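Local coordinates for protein cytochrome P450 268A2 Cyp268A2 (Mycobacterium marinum, PDB 6BLD) that is a mycobacterial cytochrome P450, a haem-binding protein that holds (3E,5E)-6,10-dimethylundeca-3,5,9-trien-2-one in a pocket beside the haem, at residues V302-T314 / V402-S414. Sequence-based numbering, arbitrary orientation.
Sequences VRWATPVMTFRRT and VYVPGNFVHAIRS. With HEM (protoporphyrin IX containing Fe), chain B; DXJ ((3E,5E)-6,10-dimethylundeca-3,5,9-trien-2-one), chain C.
V308 and V409 form a single beta bridge, gripped by two backbone hydrogen bonds, M309 N to F408 O and H410 N to P307 O (both 2.8 Å). In cytochrome P450 topology, this joins the connection between the K helix (here 290-305) and strand 310-315 to the turn linking strands 402-404 and 411-418, beside the haem. P307 O also receives a CA-H...O contact from V409.

At the last residue of helix 290-305, the H410 ring points its ND1 at A305 O (3.0 Å). The N-H...O angle of 175°, with the oxygen in the ring plane and the nitrogen in the carbonyl plane, shows a straight bond that should fix the ring's rotation and place the proton on ND1. M309 crosses H410 at about a right angle, its CG lying 3.7 Å from H410 CB; a bend at chi3 carries CE over to G406 O.

At the turn, T310 OG1 donates to N407 O at 2.6 Å, within the carbonyl plane, while the N407 side chain is held through ND2 by E89. The backbone N of T310, buried here, has no partner in the model.

F408 and F311 make an offset edge-to-face pair, planes at 62°, with the edge of F408 toward the face of F311. F408 has CG anti to its backbone nitrogen (chi1 -176°), which brings the ring back to 302-314, although its CB points away from it; its CD1-CE1 edge meets T310 O, and V308 CG1 lies alongside. Both phenyl rings line the ligand pocket, while V308 CG2 packs on haem CHD and R313 NH2 hydrogen-bonds haem propionate O2D. At the pocket wall, F408 CZ comes within 3.9 Å of DXJ C04, and F311 CZ meets DXJ C01 edge-on at 3.8 Å.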
loop_
_atom_site.group_PDB
_atom_site.type_symbol
_atom_site.label_atom_id
_atom_site.label_comp_id
_atom_site.label_asym_id
_atom_site.label_seq_id
_atom_site.Cartn_x
_atom_site.Cartn_y
_atom_site.Cartn_z
ATOM N N VAL A 302 9.311 6.927 1.521
ATOM C CA VAL A 302 8.427 5.798 1.797
ATOM C C VAL A 302 8.120 5.716 3.284
ATOM O O VAL A 302 6.972 5.500 3.686
ATOM C CB VAL A 302 9.054 4.493 1.275
ATOM C CG1 VAL A 302 8.315 3.289 1.833
ATOM C CG2 VAL A 302 9.060 4.464 -0.235
ATOM N N ARG A 303 9.146 5.880 4.120
ATOM C CA ARG A 303 8.933 5.941 5.561
ATOM C C ARG A 303 7.988 7.077 5.933
ATOM O O ARG A 303 7.096 6.910 6.777
ATOM C CB ARG A 303 10.274 6.116 6.288
ATOM C CG ARG A 303 10.142 6.263 7.799
ATOM C CD ARG A 303 11.403 6.856 8.446
ATOM N NE ARG A 303 11.358 8.316 8.518
ATOM C CZ ARG A 303 10.533 9.020 9.292
ATOM N NH1 ARG A 303 9.673 8.409 10.099
ATOM N NH2 ARG A 303 10.579 10.346 9.268
ATOM N N TRP A 304 8.187 8.245 5.320
ATOM C CA TRP A 304 7.351 9.402 5.613
ATOM C C TRP A 304 5.910 9.169 5.180
ATOM O O TRP A 304 4.974 9.550 5.893
ATOM C CB TRP A 304 7.921 10.643 4.927
ATOM C CG TRP A 304 7.290 11.927 5.376
ATOM C CD1 TRP A 304 6.283 12.606 4.755
ATOM C CD2 TRP A 304 7.628 12.688 6.543
ATOM N NE1 TRP A 304 5.971 13.742 5.462
ATOM C CE2 TRP A 304 6.783 13.816 6.563
ATOM C CE3 TRP A 304 8.562 12.526 7.570
ATOM C CZ2 TRP A 304 6.844 14.775 7.571
ATOM C CZ3 TRP A 304 8.620 13.480 8.570
ATOM C CH2 TRP A 304 7.766 14.591 8.562
ATOM N N ALA A 305 5.706 8.541 4.021
ATOM C CA ALA A 305 4.349 8.325 3.533
ATOM C C ALA A 305 3.661 7.200 4.296
ATOM O O ALA A 305 2.544 7.373 4.800
ATOM C CB ALA A 305 4.371 8.025 2.034
ATOM N N THR A 306 4.328 6.045 4.408
ATOM C CA THR A 306 3.734 4.810 4.909
ATOM C C THR A 306 2.331 4.655 4.328
ATOM O O THR A 306 1.339 4.714 5.068
ATOM C CB THR A 306 3.712 4.797 6.441
ATOM O OG1 THR A 306 4.999 5.185 6.937
ATOM C CG2 THR A 306 3.390 3.404 6.966
ATOM N N PRO A 307 2.204 4.481 3.008
ATOM C CA PRO A 307 0.862 4.452 2.404
ATOM C C PRO A 307 0.009 3.300 2.892
ATOM O O PRO A 307 -1.218 3.432 2.942
ATOM C CB PRO A 307 1.154 4.345 0.901
ATOM C CG PRO A 307 2.489 3.724 0.824
ATOM C CD PRO A 307 3.260 4.234 2.011
ATOM N N VAL A 308 0.617 2.173 3.246
ATOM C CA VAL A 308 -0.098 1.070 3.877
ATOM C C VAL A 308 0.048 1.242 5.384
ATOM O O VAL A 308 1.139 1.077 5.935
ATOM C CB VAL A 308 0.434 -0.291 3.414
ATOM C CG1 VAL A 308 -0.408 -1.413 4.000
ATOM C CG2 VAL A 308 0.447 -0.364 1.896
ATOM N N MET A 309 -1.053 1.584 6.051
ATOM C CA MET A 309 -1.026 1.824 7.487
ATOM C C MET A 309 -1.214 0.550 8.299
ATOM O O MET A 309 -0.609 0.406 9.368
ATOM C CB MET A 309 -2.105 2.836 7.876
ATOM C CG MET A 309 -1.900 4.220 7.295
ATOM S SD MET A 309 -3.108 5.397 7.925
ATOM C CE MET A 309 -4.644 4.632 7.401
ATOM N N THR A 310 -2.047 -0.377 7.828
ATOM C CA THR A 310 -2.381 -1.557 8.612
ATOM C C THR A 310 -2.376 -2.808 7.748
ATOM O O THR A 310 -2.774 -2.778 6.579
ATOM C CB THR A 310 -3.757 -1.428 9.283
ATOM O OG1 THR A 310 -4.762 -1.216 8.283
ATOM C CG2 THR A 310 -3.774 -0.276 10.277
ATOM N N PHE A 311 -1.911 -3.902 8.344
ATOM C CA PHE A 311 -2.121 -5.252 7.851
ATOM C C PHE A 311 -2.196 -6.150 9.074
ATOM O O PHE A 311 -1.538 -5.892 10.085
ATOM C CB PHE A 311 -1.007 -5.714 6.902
ATOM C CG PHE A 311 -1.323 -5.515 5.445
ATOM C CD1 PHE A 311 -2.592 -5.779 4.950
ATOM C CD2 PHE A 311 -0.348 -5.066 4.568
ATOM C CE1 PHE A 311 -2.881 -5.595 3.605
ATOM C CE2 PHE A 311 -0.631 -4.881 3.225
ATOM C CZ PHE A 311 -1.899 -5.145 2.744
ATOM N N ARG A 312 -3.011 -7.192 8.991
ATOM C CA ARG A 312 -3.256 -8.032 10.152
ATOM C C ARG A 312 -2.866 -9.474 9.863
ATOM O O ARG A 312 -2.647 -9.873 8.716
ATOM C CB ARG A 312 -4.724 -7.953 10.589
ATOM C CG ARG A 312 -5.641 -8.872 9.817
ATOM C CD ARG A 312 -6.804 -9.350 10.666
ATOM N NE ARG A 312 -7.953 -9.679 9.831
ATOM C CZ ARG A 312 -8.345 -10.915 9.546
ATOM N NH1 ARG A 312 -7.688 -11.956 10.038
ATOM N NH2 ARG A 312 -9.401 -11.110 8.772
ATOM N N ARG A 313 -2.769 -10.251 10.939
ATOM C CA ARG A 313 -2.496 -11.677 10.871
ATOM C C ARG A 313 -3.399 -12.389 11.868
ATOM O O ARG A 313 -4.042 -11.760 12.714
ATOM C CB ARG A 313 -1.020 -11.992 11.165
ATOM C CG ARG A 313 -0.018 -11.276 10.266
ATOM C CD ARG A 313 0.082 -11.948 8.908
ATOM N NE ARG A 313 1.203 -11.445 8.119
ATOM C CZ ARG A 313 1.102 -10.477 7.213
ATOM N NH1 ARG A 313 -0.070 -9.899 6.986
ATOM N NH2 ARG A 313 2.175 -10.083 6.536
ATOM N N THR A 314 -3.447 -13.715 11.758
ATOM C CA THR A 314 -4.174 -14.563 12.694
ATOM C C THR A 314 -3.194 -15.538 13.333
ATOM O O THR A 314 -2.448 -16.225 12.628
ATOM C CB THR A 314 -5.306 -15.329 11.999
ATOM O OG1 THR A 314 -6.081 -14.427 11.201
ATOM C CG2 THR A 314 -6.212 -15.988 13.027
ATOM N N VAL A 402 -5.868 17.073 0.779
ATOM C CA VAL A 402 -7.132 16.562 1.292
ATOM C C VAL A 402 -6.913 15.084 1.586
ATOM O O VAL A 402 -6.848 14.258 0.668
ATOM C CB VAL A 402 -8.287 16.777 0.308
ATOM C CG1 VAL A 402 -9.573 16.184 0.862
ATOM C CG2 VAL A 402 -8.462 18.258 0.012
ATOM N N TYR A 403 -6.791 14.743 2.866
ATOM C CA TYR A 403 -6.494 13.375 3.262
ATOM C C TYR A 403 -7.760 12.529 3.278
ATOM O O TYR A 403 -8.844 13.007 3.629
ATOM C CB TYR A 403 -5.824 13.356 4.635
ATOM C CG TYR A 403 -4.431 13.941 4.628
ATOM C CD1 TYR A 403 -3.342 13.188 4.209
ATOM C CD2 TYR A 403 -4.204 15.250 5.033
ATOM C CE1 TYR A 403 -2.067 13.720 4.197
ATOM C CE2 TYR A 403 -2.932 15.791 5.025
ATOM C CZ TYR A 403 -1.868 15.022 4.605
ATOM O OH TYR A 403 -0.599 15.555 4.595
ATOM N N VAL A 404 -7.615 11.265 2.893
ATOM C CA VAL A 404 -8.737 10.341 2.782
ATOM C C VAL A 404 -8.931 9.663 4.137
ATOM O O VAL A 404 -7.982 9.044 4.643
ATOM C CB VAL A 404 -8.499 9.300 1.682
ATOM C CG1 VAL A 404 -9.584 8.234 1.710
ATOM C CG2 VAL A 404 -8.430 9.971 0.318
ATOM N N PRO A 405 -10.112 9.754 4.746
ATOM C CA PRO A 405 -10.346 9.022 5.998
ATOM C C PRO A 405 -10.401 7.522 5.754
ATOM O O PRO A 405 -10.917 7.055 4.736
ATOM C CB PRO A 405 -11.696 9.564 6.482
ATOM C CG PRO A 405 -12.368 10.063 5.247
ATOM C CD PRO A 405 -11.272 10.570 4.352
ATOM N N GLY A 406 -9.860 6.770 6.699
ATOM C CA GLY A 406 -9.818 5.327 6.577
ATOM C C GLY A 406 -8.750 4.738 7.465
ATOM O O GLY A 406 -7.913 5.442 8.032
ATOM N N ASN A 407 -8.789 3.409 7.572
ATOM C CA ASN A 407 -7.906 2.666 8.462
ATOM C C ASN A 407 -6.949 1.744 7.715
ATOM O O ASN A 407 -6.292 0.910 8.347
ATOM C CB ASN A 407 -8.730 1.854 9.469
ATOM C CG ASN A 407 -9.751 0.943 8.797
ATOM O OD1 ASN A 407 -9.420 0.177 7.891
ATOM N ND2 ASN A 407 -10.998 1.018 9.251
ATOM N N PHE A 408 -6.854 1.865 6.391
ATOM C CA PHE A 408 -6.006 0.982 5.599
ATOM C C PHE A 408 -4.897 1.744 4.887
ATOM O O PHE A 408 -3.718 1.434 5.089
ATOM C CB PHE A 408 -6.860 0.198 4.590
ATOM C CG PHE A 408 -6.084 -0.814 3.785
ATOM C CD1 PHE A 408 -4.976 -1.451 4.321
ATOM C CD2 PHE A 408 -6.469 -1.128 2.491
ATOM C CE1 PHE A 408 -4.264 -2.379 3.581
ATOM C CE2 PHE A 408 -5.764 -2.058 1.745
ATOM C CZ PHE A 408 -4.658 -2.685 2.292
ATOM N N VAL A 409 -5.234 2.731 4.062
ATOM C CA VAL A 409 -4.263 3.441 3.238
ATOM C C VAL A 409 -4.211 4.898 3.675
ATOM O O VAL A 409 -5.256 5.538 3.846
ATOM C CB VAL A 409 -4.601 3.326 1.739
ATOM C CG1 VAL A 409 -3.737 4.274 0.918
ATOM C CG2 VAL A 409 -4.413 1.891 1.263
ATOM N N HIS A 410 -2.996 5.413 3.864
ATOM C CA HIS A 410 -2.749 6.828 4.141
ATOM C C HIS A 410 -2.759 7.559 2.804
ATOM O O HIS A 410 -1.751 7.627 2.100
ATOM C CB HIS A 410 -1.423 7.004 4.874
ATOM C CG HIS A 410 -1.170 8.399 5.357
ATOM N ND1 HIS A 410 0.097 8.934 5.448
ATOM C CD2 HIS A 410 -2.017 9.362 5.788
ATOM C CE1 HIS A 410 0.019 10.169 5.909
ATOM N NE2 HIS A 410 -1.254 10.454 6.123
ATOM N N ALA A 411 -3.913 8.111 2.444
ATOM C CA ALA A 411 -4.145 8.594 1.092
ATOM C C ALA A 411 -4.454 10.084 1.076
ATOM O O ALA A 411 -5.008 10.638 2.031
ATOM C CB ALA A 411 -5.294 7.828 0.426
ATOM N N ILE A 412 -4.092 10.725 -0.032
ATOM C CA ILE A 412 -4.429 12.117 -0.301
ATOM C C ILE A 412 -5.407 12.134 -1.467
ATOM O O ILE A 412 -5.064 11.716 -2.581
ATOM C CB ILE A 412 -3.181 12.957 -0.612
ATOM C CG1 ILE A 412 -2.314 13.118 0.639
ATOM C CG2 ILE A 412 -3.580 14.316 -1.162
ATOM C CD1 ILE A 412 -0.987 13.806 0.381
ATOM N N ARG A 413 -6.630 12.604 -1.210
ATOM C CA ARG A 413 -7.645 12.640 -2.260
ATOM C C ARG A 413 -7.261 13.622 -3.361
ATOM O O ARG A 413 -7.268 13.274 -4.548
ATOM C CB ARG A 413 -9.004 13.005 -1.660
ATOM C CG ARG A 413 -10.120 13.165 -2.683
ATOM C CD ARG A 413 -10.312 11.898 -3.503
ATOM N NE ARG A 413 -10.570 10.735 -2.660
ATOM C CZ ARG A 413 -10.289 9.484 -3.010
ATOM N NH1 ARG A 413 -9.738 9.233 -4.189
ATOM N NH2 ARG A 413 -10.556 8.485 -2.181
ATOM N N SER A 414 -6.926 14.852 -2.985
ATOM C CA SER A 414 -6.515 15.863 -3.946
ATOM C C SER A 414 -5.554 16.823 -3.262
ATOM O O SER A 414 -5.535 16.947 -2.035
ATOM C CB SER A 414 -7.718 16.620 -4.520
ATOM O OG SER A 414 -8.438 17.278 -3.494
HETATM C CHA HEM B . 2.795 -6.545 -0.588
HETATM C CHB HEM B . 2.650 -5.375 -5.298
HETATM C CHC HEM B . 4.274 -0.921 -4.242
HETATM C CHD HEM B . 3.558 -1.878 0.473
HETATM C C1A HEM B . 2.622 -6.626 -1.954
HETATM C C2A HEM B . 2.171 -7.787 -2.697
HETATM C C3A HEM B . 2.134 -7.466 -3.992
HETATM C C4A HEM B . 2.554 -6.085 -4.123
HETATM C CMA HEM B . 1.715 -8.400 -5.147
HETATM C CAA HEM B . 1.812 -9.161 -2.091
HETATM C CBA HEM B . 3.100 -9.952 -1.884
HETATM C CGA HEM B . 2.812 -11.221 -1.124
HETATM O O1A HEM B . 3.662 -12.148 -1.163
HETATM O O2A HEM B . 1.731 -11.309 -0.486
HETATM C C1B HEM B . 3.137 -4.094 -5.433
HETATM C C2B HEM B . 3.437 -3.433 -6.683
HETATM C C3B HEM B . 3.889 -2.209 -6.417
HETATM C C4B HEM B . 3.891 -2.033 -4.969
HETATM C CMB HEM B . 3.273 -4.038 -8.094
HETATM C CAB HEM B . 4.307 -1.219 -7.530
HETATM C CBB HEM B . 4.867 -0.036 -7.277
HETATM C C1C HEM B . 4.229 -0.791 -2.866
HETATM C C2C HEM B . 4.646 0.368 -2.097
HETATM C C3C HEM B . 4.435 0.096 -0.794
HETATM C C4C HEM B . 3.896 -1.242 -0.701
HETATM C CMC HEM B . 5.203 1.663 -2.734
HETATM C CAC HEM B . 4.704 0.953 0.465
HETATM C CBC HEM B . 5.414 2.085 0.455
HETATM C C1D HEM B . 3.306 -3.225 0.613
HETATM C C2D HEM B . 3.094 -3.934 1.856
HETATM C C3D HEM B . 2.880 -5.223 1.569
HETATM C C4D HEM B . 2.954 -5.378 0.127
HETATM C CMD HEM B . 3.110 -3.293 3.262
HETATM C CAD HEM B . 2.612 -6.354 2.587
HETATM C CBD HEM B . 3.934 -6.784 3.217
HETATM C CGD HEM B . 3.712 -7.850 4.259
HETATM O O1D HEM B . 4.708 -8.268 4.907
HETATM O O2D HEM B . 2.546 -8.280 4.448
HETATM N NA HEM B . 2.845 -5.605 -2.859
HETATM N NB HEM B . 3.425 -3.211 -4.409
HETATM N NC HEM B . 3.780 -1.751 -1.979
HETATM N ND HEM B . 3.216 -4.136 -0.419
HETATM FE FE HEM B . 3.547 -3.735 -2.402
HETATM C C10 DXJ C . -8.665 -4.795 -1.590
HETATM C C13 DXJ C . -12.266 -3.818 -0.724
HETATM C C01 DXJ C . -0.240 -3.852 -0.363
HETATM C C02 DXJ C . -1.681 -3.579 -0.783
HETATM C C03 DXJ C . -2.448 -4.577 -1.172
HETATM C C04 DXJ C . -2.227 -2.152 -0.748
HETATM C C05 DXJ C . -3.895 -4.332 -1.597
HETATM C C06 DXJ C . -4.864 -5.311 -0.939
HETATM C C07 DXJ C . -6.247 -5.312 -1.590
HETATM C C08 DXJ C . -7.278 -4.797 -0.950
HETATM C C09 DXJ C . -6.432 -5.917 -2.979
HETATM C C11 DXJ C . -9.719 -4.509 -0.851
HETATM C C12 DXJ C . -11.117 -4.501 -1.463
HETATM O O14 DXJ C . -11.312 -5.025 -2.508
#